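Local coordinates for heavy-metal chelation domain-containing protein (Pyrococcus horikoshii, PDB 3NPG), which is of unknown function but probably chelates heavy-metal ions through a domain related to the NADP-binding Rossmann folds, at residues E158-A172 / M182-T196. Numbering follows the deposited sequence.
Sequences EYHILPEVDGIIASA and MILDRAKKAKLIVIT
Ile168 and Ala170 of strand 167-171 pair in parallel with strand 192-196: Ile168 N donates to Leu192 O at 2.8 Å, Val194 N to Ile168 O, Ala170 N to Val194 O and Thr196 N to Ala170 O. On the face bearing Ile168 the packing is close. Its CD1 meets Ala187 CB at 3.6 Å and Ala190 CB, and Ile183 CG2, from helix 180-186, lies 4.2 Å from Ile168 CG2. The helix lies over this face in a right-handed beta-alpha-beta crossover, the repeating unit of a Rossmann-like sheet, whose opposite face, with Ile169 and Leu192, is covered by helix 107-112. Toward the second subunit, the Arg186 guanidinium lies flat on the Tyr159 ring, planes 7° apart and centres 3.8 Å apart, with Pro163 CG over its other face. Bends at chi2 (-57°) and chi3 (-72°) fold the chain back until NE (2.8 Å) and NH2 (3.0 Å) both reach Tyr159 O in the guanidinium plane. A leucine in its place would probably leave that carbonyl without both donors and the ring without its cation. On the solvent side contacts are looser: Asp166 OD1 and Lys189 NZ stay 4.1 Å apart, and a water links OD1 to Lys189 O, whereas Asp166 OD2 turns to Arg118 N.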
ATOM      1  N   GLU A 158     -16.178   9.862  -2.272  1.00 28.63           N
ATOM      2  CA  GLU A 158     -16.239  11.178  -2.923  1.00 27.24           C
ATOM      3  C   GLU A 158     -17.491  11.278  -3.774  1.00 32.32           C
ATOM      4  O   GLU A 158     -18.248  12.243  -3.650  1.00 33.15           O
ATOM      5  CB  GLU A 158     -14.997  11.415  -3.800  1.00 27.53           C
ATOM      6  CG  GLU A 158     -13.711  11.601  -3.015  1.00 33.69           C
ATOM      7  CD  GLU A 158     -12.458  11.699  -3.866  1.00 45.44           C
ATOM      8  OE1 GLU A 158     -12.585  11.778  -5.107  1.00 36.35           O
ATOM      9  OE2 GLU A 158     -11.349  11.702  -3.290  1.00 43.40           O
ATOM     10  N   TYR A 159     -17.757  10.233  -4.586  1.00 28.34           N
ATOM     11  CA  TYR A 159     -18.914  10.162  -5.486  1.00 28.12           C
ATOM     12  C   TYR A 159     -20.243  10.458  -4.755  1.00 33.24           C
ATOM     13  O   TYR A 159     -21.152  11.039  -5.348  1.00 32.81           O
ATOM     14  CB  TYR A 159     -18.969   8.777  -6.166  1.00 28.71           C
ATOM     15  CG  TYR A 159     -19.970   8.688  -7.297  1.00 29.80           C
ATOM     16  CD1 TYR A 159     -19.603   8.988  -8.605  1.00 31.48           C
ATOM     17  CD2 TYR A 159     -21.271   8.248  -7.070  1.00 30.96           C
ATOM     18  CE1 TYR A 159     -20.519   8.901  -9.653  1.00 32.23           C
ATOM     19  CE2 TYR A 159     -22.200   8.171  -8.107  1.00 32.40           C
ATOM     20  CZ  TYR A 159     -21.821   8.500  -9.398  1.00 39.30           C
ATOM     21  OH  TYR A 159     -22.730   8.425 -10.424  1.00 40.26           O
ATOM     22  N   HIS A 160     -20.337  10.079  -3.465  1.00 30.45           N
ATOM     23  CA  HIS A 160     -21.565  10.243  -2.686  1.00 30.76           C
ATOM     24  C   HIS A 160     -21.577  11.520  -1.820  1.00 34.12           C
ATOM     25  O   HIS A 160     -22.651  12.030  -1.512  1.00 34.78           O
ATOM     26  CB  HIS A 160     -21.815   9.005  -1.815  1.00 31.96           C
ATOM     27  CG  HIS A 160     -21.676   7.711  -2.555  1.00 35.50           C
ATOM     28  ND1 HIS A 160     -22.678   7.241  -3.385  1.00 37.82           N
ATOM     29  CD2 HIS A 160     -20.651   6.826  -2.562  1.00 36.91           C
ATOM     30  CE1 HIS A 160     -22.236   6.091  -3.867  1.00 37.28           C
ATOM     31  NE2 HIS A 160     -21.021   5.799  -3.399  1.00 37.11           N
ATOM     32  N   ILE A 161     -20.390  12.015  -1.402  1.00 29.02           N
ATOM     33  CA  ILE A 161     -20.308  13.190  -0.513  1.00 28.18           C
ATOM     34  C   ILE A 161     -20.165  14.528  -1.277  1.00 31.72           C
ATOM     35  O   ILE A 161     -20.747  15.532  -0.856  1.00 32.05           O
ATOM     36  CB  ILE A 161     -19.226  12.999   0.597  1.00 30.36           C
ATOM     37  CG1 ILE A 161     -19.581  11.787   1.503  1.00 30.50           C
ATOM     38  CG2 ILE A 161     -19.043  14.290   1.437  1.00 30.89           C
ATOM     39  CD1 ILE A 161     -18.466  11.323   2.412  1.00 34.42           C
ATOM     40  N   LEU A 162     -19.452  14.521  -2.437  1.00 27.24           N
ATOM     41  CA  LEU A 162     -19.266  15.734  -3.262  1.00 26.78           C
ATOM     42  C   LEU A 162     -20.596  16.463  -3.626  1.00 30.69           C
ATOM     43  O   LEU A 162     -20.634  17.689  -3.562  1.00 30.26           O
ATOM     44  CB  LEU A 162     -18.438  15.437  -4.534  1.00 26.55           C
ATOM     45  CG  LEU A 162     -16.941  15.156  -4.319  1.00 30.40           C
ATOM     46  CD1 LEU A 162     -16.320  14.590  -5.562  1.00 30.43           C
ATOM     47  CD2 LEU A 162     -16.200  16.408  -3.885  1.00 31.99           C
ATOM     48  N   PRO A 163     -21.720  15.737  -3.939  1.00 27.70           N
ATOM     49  CA  PRO A 163     -22.975  16.450  -4.261  1.00 28.28           C
ATOM     50  C   PRO A 163     -23.606  17.175  -3.060  1.00 32.80           C
ATOM     51  O   PRO A 163     -24.554  17.941  -3.243  1.00 32.91           O
ATOM     52  CB  PRO A 163     -23.897  15.329  -4.781  1.00 30.54           C
ATOM     53  CG  PRO A 163     -22.992  14.181  -5.082  1.00 34.32           C
ATOM     54  CD  PRO A 163     -21.879  14.280  -4.113  1.00 29.28           C
ATOM     55  N   GLU A 164     -23.077  16.940  -1.832  1.00 29.23           N
ATOM     56  CA  GLU A 164     -23.638  17.524  -0.604  1.00 29.98           C
ATOM     57  C   GLU A 164     -22.832  18.730  -0.067  1.00 34.78           C
ATOM     58  O   GLU A 164     -23.292  19.410   0.862  1.00 35.49           O
ATOM     59  CB  GLU A 164     -23.782  16.449   0.497  1.00 31.56           C
ATOM     60  CG  GLU A 164     -24.606  15.234   0.085  1.00 41.62           C
ATOM     61  CD  GLU A 164     -26.052  15.512  -0.273  1.00 57.32           C
ATOM     62  OE1 GLU A 164     -26.642  16.450   0.309  1.00 50.31           O
ATOM     63  OE2 GLU A 164     -26.610  14.758  -1.102  1.00 52.23           O
ATOM     64  N   VAL A 165     -21.636  18.991  -0.638  1.00 30.07           N
ATOM     65  CA  VAL A 165     -20.754  20.067  -0.160  1.00 28.92           C
ATOM     66  C   VAL A 165     -20.928  21.387  -0.940  1.00 33.28           C
ATOM     67  O   VAL A 165     -21.271  21.372  -2.126  1.00 32.48           O
ATOM     68  CB  VAL A 165     -19.271  19.621  -0.089  1.00 31.55           C
ATOM     69  CG1 VAL A 165     -19.102  18.451   0.869  1.00 31.05           C
ATOM     70  CG2 VAL A 165     -18.733  19.272  -1.475  1.00 30.93           C
ATOM     71  N   ASP A 166     -20.661  22.525  -0.269  1.00 30.72           N
ATOM     72  CA  ASP A 166     -20.793  23.862  -0.861  1.00 30.97           C
ATOM     73  C   ASP A 166     -19.458  24.339  -1.427  1.00 33.33           C
ATOM     74  O   ASP A 166     -19.429  25.227  -2.282  1.00 32.94           O
ATOM     75  CB  ASP A 166     -21.304  24.864   0.186  1.00 33.68           C
ATOM     76  CG  ASP A 166     -22.427  24.323   1.031  1.00 48.29           C
ATOM     77  OD1 ASP A 166     -23.550  24.181   0.504  1.00 52.30           O
ATOM     78  OD2 ASP A 166     -22.181  24.019   2.216  1.00 52.01           O
ATOM     79  N   GLY A 167     -18.366  23.789  -0.900  1.00 28.64           N
ATOM     80  CA  GLY A 167     -17.018  24.127  -1.337  1.00 27.47           C
ATOM     81  C   GLY A 167     -16.137  22.911  -1.511  1.00 29.71           C
ATOM     82  O   GLY A 167     -16.278  21.929  -0.776  1.00 28.81           O
ATOM     83  N   ILE A 168     -15.231  22.953  -2.505  1.00 25.97           N
ATOM     84  CA  ILE A 168     -14.305  21.848  -2.780  1.00 25.47           C
ATOM     85  C   ILE A 168     -12.871  22.354  -2.902  1.00 29.84           C
ATOM     86  O   ILE A 168     -12.602  23.263  -3.694  1.00 28.95           O
ATOM     87  CB  ILE A 168     -14.743  21.046  -4.049  1.00 28.57           C
ATOM     88  CG1 ILE A 168     -16.094  20.342  -3.821  1.00 29.59           C
ATOM     89  CG2 ILE A 168     -13.656  20.036  -4.472  1.00 28.38           C
ATOM     90  CD1 ILE A 168     -16.765  19.920  -5.049  1.00 35.79           C
ATOM     91  N   ILE A 169     -11.944  21.761  -2.118  1.00 26.50           N
ATOM     92  CA  ILE A 169     -10.511  22.051  -2.231  1.00 25.88           C
ATOM     93  C   ILE A 169      -9.814  20.777  -2.669  1.00 29.76           C
ATOM     94  O   ILE A 169      -9.565  19.892  -1.843  1.00 30.20           O
ATOM     95  CB  ILE A 169      -9.912  22.643  -0.913  1.00 28.89           C
ATOM     96  CG1 ILE A 169     -10.670  23.908  -0.474  1.00 30.02           C
ATOM     97  CG2 ILE A 169      -8.415  22.926  -1.070  1.00 28.31           C
ATOM     98  CD1 ILE A 169     -10.237  24.430   0.834  1.00 40.04           C
ATOM     99  N   ALA A 170      -9.630  20.615  -3.997  1.00 25.52           N
ATOM    100  CA  ALA A 170      -9.047  19.401  -4.570  1.00 24.58           C
ATOM    101  C   ALA A 170      -7.591  19.592  -4.893  1.00 28.14           C
ATOM    102  O   ALA A 170      -7.231  20.553  -5.582  1.00 28.28           O
ATOM    103  CB  ALA A 170      -9.810  18.991  -5.824  1.00 25.12           C
ATOM    104  N   SER A 171      -6.730  18.676  -4.395  1.00 23.74           N
ATOM    105  CA  SER A 171      -5.305  18.697  -4.698  1.00 22.98           C
ATOM    106  C   SER A 171      -5.123  18.657  -6.204  1.00 27.98           C
ATOM    107  O   SER A 171      -5.794  17.873  -6.882  1.00 28.05           O
ATOM    108  CB  SER A 171      -4.605  17.502  -4.058  1.00 25.77           C
ATOM    109  OG  SER A 171      -3.226  17.470  -4.388  1.00 33.64           O
ATOM    110  N   ALA A 172      -4.251  19.529  -6.737  1.00 24.27           N
ATOM    111  CA  ALA A 172      -4.010  19.634  -8.172  1.00 23.64           C
ATOM    112  C   ALA A 172      -3.530  18.306  -8.794  1.00 27.25           C
ATOM    113  O   ALA A 172      -3.517  18.170 -10.021  1.00 27.23           O
ATOM    114  CB  ALA A 172      -3.018  20.743  -8.449  1.00 24.38           C
HETATM  115  N   MSE A 182     -14.545  13.409 -12.694  1.00 21.84           N
HETATM  116  CA  MSE A 182     -15.563  12.894 -11.768  1.00 21.57           C
HETATM  117  C   MSE A 182     -15.904  13.936 -10.688  1.00 27.36           C
HETATM  118  O   MSE A 182     -17.085  14.190 -10.433  1.00 28.29           O
HETATM  119  CB  MSE A 182     -15.084  11.571 -11.123  1.00 23.27           C
HETATM  120  CG  MSE A 182     -16.113  10.935 -10.165  1.00 29.85           C
HETATM  121 SE   MSE A 182     -15.972  11.586  -8.335  0.75 36.74          SE
HETATM  122  CE  MSE A 182     -14.180  10.984  -7.927  1.00 32.63           C
ATOM    123  N   ILE A 183     -14.863  14.546 -10.063  1.00 23.78           N
ATOM    124  CA  ILE A 183     -15.027  15.558  -9.013  1.00 23.57           C
ATOM    125  C   ILE A 183     -15.945  16.694  -9.466  1.00 29.40           C
ATOM    126  O   ILE A 183     -16.872  17.062  -8.740  1.00 30.39           O
ATOM    127  CB  ILE A 183     -13.636  16.077  -8.518  1.00 25.73           C
ATOM    128  CG1 ILE A 183     -12.884  14.971  -7.741  1.00 25.46           C
ATOM    129  CG2 ILE A 183     -13.784  17.364  -7.666  1.00 25.94           C
ATOM    130  CD1 ILE A 183     -11.371  15.195  -7.627  1.00 28.14           C
ATOM    131  N   LEU A 184     -15.727  17.210 -10.690  1.00 26.09           N
ATOM    132  CA  LEU A 184     -16.546  18.295 -11.242  1.00 26.01           C
ATOM    133  C   LEU A 184     -17.965  17.836 -11.565  1.00 30.58           C
ATOM    134  O   LEU A 184     -18.915  18.573 -11.316  1.00 31.06           O
ATOM    135  CB  LEU A 184     -15.876  18.907 -12.485  1.00 25.78           C
ATOM    136  CG  LEU A 184     -14.547  19.633 -12.230  1.00 29.64           C
ATOM    137  CD1 LEU A 184     -13.914  20.071 -13.523  1.00 29.89           C
ATOM    138  CD2 LEU A 184     -14.741  20.827 -11.303  1.00 31.77           C
ATOM    139  N   ASP A 185     -18.115  16.604 -12.082  1.00 28.08           N
ATOM    140  CA  ASP A 185     -19.431  16.040 -12.399  1.00 29.11           C
ATOM    141  C   ASP A 185     -20.278  15.863 -11.130  1.00 33.02           C
ATOM    142  O   ASP A 185     -21.491  16.104 -11.162  1.00 33.75           O
ATOM    143  CB  ASP A 185     -19.282  14.697 -13.142  1.00 31.61           C
ATOM    144  CG  ASP A 185     -20.573  13.881 -13.238  1.00 49.46           C
ATOM    145  OD1 ASP A 185     -21.596  14.436 -13.711  1.00 52.17           O
ATOM    146  OD2 ASP A 185     -20.546  12.678 -12.876  1.00 56.12           O
ATOM    147  N   ARG A 186     -19.639  15.466 -10.008  1.00 27.74           N
ATOM    148  CA  ARG A 186     -20.347  15.229  -8.749  1.00 26.99           C
ATOM    149  C   ARG A 186     -20.490  16.493  -7.899  1.00 30.97           C
ATOM    150  O   ARG A 186     -21.232  16.488  -6.918  1.00 31.26           O
ATOM    151  CB  ARG A 186     -19.681  14.090  -7.952  1.00 25.24           C
ATOM    152  CG  ARG A 186     -19.674  12.739  -8.695  1.00 27.54           C
ATOM    153  CD  ARG A 186     -21.077  12.283  -9.077  1.00 30.14           C
ATOM    154  NE  ARG A 186     -21.847  11.841  -7.912  1.00 32.02           N
ATOM    155  CZ  ARG A 186     -23.153  11.575  -7.940  1.00 40.04           C
ATOM    156  NH1 ARG A 186     -23.845  11.722  -9.063  1.00 20.32           N
ATOM    157  NH2 ARG A 186     -23.775  11.168  -6.842  1.00 26.64           N
ATOM    158  N   ALA A 187     -19.833  17.597  -8.309  1.00 27.27           N
ATOM    159  CA  ALA A 187     -19.928  18.887  -7.608  1.00 26.98           C
ATOM    160  C   ALA A 187     -21.252  19.592  -7.955  1.00 30.96           C
ATOM    161  O   ALA A 187     -21.246  20.676  -8.548  1.00 31.35           O
ATOM    162  CB  ALA A 187     -18.752  19.766  -7.987  1.00 27.27           C
ATOM    163  N   LYS A 188     -22.388  18.961  -7.587  1.00 26.96           N
ATOM    164  CA  LYS A 188     -23.740  19.424  -7.938  1.00 27.02           C
ATOM    165  C   LYS A 188     -24.111  20.765  -7.293  1.00 33.67           C
ATOM    166  O   LYS A 188     -24.718  21.612  -7.951  1.00 35.02           O
ATOM    167  CB  LYS A 188     -24.800  18.354  -7.560  1.00 27.81           C
ATOM    168  CG  LYS A 188     -24.475  16.933  -8.027  1.00 22.89           C
ATOM    169  CD  LYS A 188     -24.665  16.750  -9.525  1.00 26.88           C
ATOM    170  CE  LYS A 188     -24.488  15.309  -9.931  1.00 28.24           C
ATOM    171  NZ  LYS A 188     -24.435  15.157 -11.406  1.00 37.94           N
ATOM    172  N   LYS A 189     -23.790  20.935  -5.996  1.00 30.18           N
ATOM    173  CA  LYS A 189     -24.228  22.083  -5.194  1.00 30.41           C
ATOM    174  C   LYS A 189     -23.044  23.041  -4.830  1.00 33.07           C
ATOM    175  O   LYS A 189     -23.262  24.107  -4.232  1.00 31.84           O
ATOM    176  CB  LYS A 189     -24.926  21.558  -3.919  1.00 33.51           C
ATOM    177  CG  LYS A 189     -25.633  22.602  -3.094  1.00 55.84           C
ATOM    178  CD  LYS A 189     -26.458  21.966  -1.988  1.00 67.21           C
ATOM    179  CE  LYS A 189     -25.809  22.111  -0.635  1.00 75.55           C
ATOM    180  NZ  LYS A 189     -26.668  21.567   0.446  1.00 84.95           N
ATOM    181  N   ALA A 190     -21.806  22.664  -5.211  1.00 29.11           N
ATOM    182  CA  ALA A 190     -20.624  23.461  -4.885  1.00 27.86           C
ATOM    183  C   ALA A 190     -20.579  24.756  -5.667  1.00 32.81           C
ATOM    184  O   ALA A 190     -20.782  24.758  -6.886  1.00 32.69           O
ATOM    185  CB  ALA A 190     -19.360  22.657  -5.122  1.00 27.49           C
ATOM    186  N   LYS A 191     -20.363  25.870  -4.959  1.00 30.14           N
ATOM    187  CA  LYS A 191     -20.270  27.205  -5.569  1.00 30.57           C
ATOM    188  C   LYS A 191     -18.808  27.677  -5.634  1.00 33.90           C
ATOM    189  O   LYS A 191     -18.493  28.652  -6.329  1.00 33.82           O
ATOM    190  CB  LYS A 191     -21.154  28.230  -4.804  1.00 34.24           C
ATOM    191  CG  LYS A 191     -21.174  28.043  -3.282  1.00 51.31           C
ATOM    192  CD  LYS A 191     -22.226  28.925  -2.625  1.00 62.35           C
ATOM    193  CE  LYS A 191     -22.248  28.746  -1.137  1.00 70.81           C
ATOM    194  NZ  LYS A 191     -23.265  29.616  -0.496  1.00 78.74           N
ATOM    195  N   LEU A 192     -17.912  26.944  -4.955  1.00 29.68           N
ATOM    196  CA  LEU A 192     -16.497  27.272  -4.875  1.00 28.64           C
ATOM    197  C   LEU A 192     -15.651  25.995  -5.047  1.00 31.49           C
ATOM    198  O   LEU A 192     -15.698  25.112  -4.194  1.00 31.56           O
ATOM    199  CB  LEU A 192     -16.210  27.938  -3.507  1.00 28.82           C
ATOM    200  CG  LEU A 192     -14.777  28.412  -3.251  1.00 33.58           C
ATOM    201  CD1 LEU A 192     -14.416  29.585  -4.146  1.00 34.02           C
ATOM    202  CD2 LEU A 192     -14.608  28.814  -1.826  1.00 37.04           C
ATOM    203  N   ILE A 193     -14.935  25.871  -6.192  1.00 26.72           N
ATOM    204  CA  ILE A 193     -14.068  24.718  -6.476  1.00 25.45           C
ATOM    205  C   ILE A 193     -12.639  25.192  -6.711  1.00 29.66           C
ATOM    206  O   ILE A 193     -12.364  25.864  -7.710  1.00 29.24           O
ATOM    207  CB  ILE A 193     -14.612  23.857  -7.661  1.00 28.02           C
ATOM    208  CG1 ILE A 193     -16.059  23.372  -7.373  1.00 28.96           C
ATOM    209  CG2 ILE A 193     -13.671  22.673  -7.959  1.00 26.59           C
ATOM    210  CD1 ILE A 193     -16.747  22.776  -8.517  1.00 35.09           C
ATOM    211  N   VAL A 194     -11.737  24.886  -5.762  1.00 26.85           N
ATOM    212  CA  VAL A 194     -10.339  25.321  -5.823  1.00 26.47           C
ATOM    213  C   VAL A 194      -9.410  24.141  -6.118  1.00 30.92           C
ATOM    214  O   VAL A 194      -9.403  23.157  -5.373  1.00 30.65           O
ATOM    215  CB  VAL A 194      -9.914  26.060  -4.520  1.00 30.12           C
ATOM    216  CG1 VAL A 194      -8.531  26.676  -4.666  1.00 29.30           C
ATOM    217  CG2 VAL A 194     -10.938  27.119  -4.131  1.00 30.70           C
ATOM    218  N   ILE A 195      -8.620  24.242  -7.196  1.00 27.81           N
ATOM    219  CA  ILE A 195      -7.612  23.231  -7.536  1.00 27.41           C
ATOM    220  C   ILE A 195      -6.252  23.738  -7.039  1.00 30.43           C
ATOM    221  O   ILE A 195      -5.715  24.701  -7.588  1.00 29.13           O
ATOM    222  CB  ILE A 195      -7.619  22.917  -9.071  1.00 30.88           C
ATOM    223  CG1 ILE A 195      -9.056  22.583  -9.589  1.00 31.73           C
ATOM    224  CG2 ILE A 195      -6.623  21.813  -9.424  1.00 31.74           C
ATOM    225  CD1 ILE A 195      -9.802  21.416  -8.837  1.00 39.96           C
ATOM    226  N   THR A 196      -5.776  23.186  -5.908  1.00 27.98           N
ATOM    227  CA  THR A 196      -4.586  23.697  -5.230  1.00 28.04           C
ATOM    228  C   THR A 196      -3.361  22.797  -5.359  1.00 31.30           C
ATOM    229  O   THR A 196      -3.471  21.573  -5.267  1.00 31.14           O
ATOM    230  CB  THR A 196      -4.906  24.051  -3.763  1.00 37.99           C
ATOM    231  OG1 THR A 196      -3.774  24.700  -3.182  1.00 41.42           O
ATOM    232  CG2 THR A 196      -5.292  22.830  -2.932  1.00 35.69           C
TER
HETATM  233  O   HOH W   1     -24.629  25.595  -2.133  1.00 22.24           O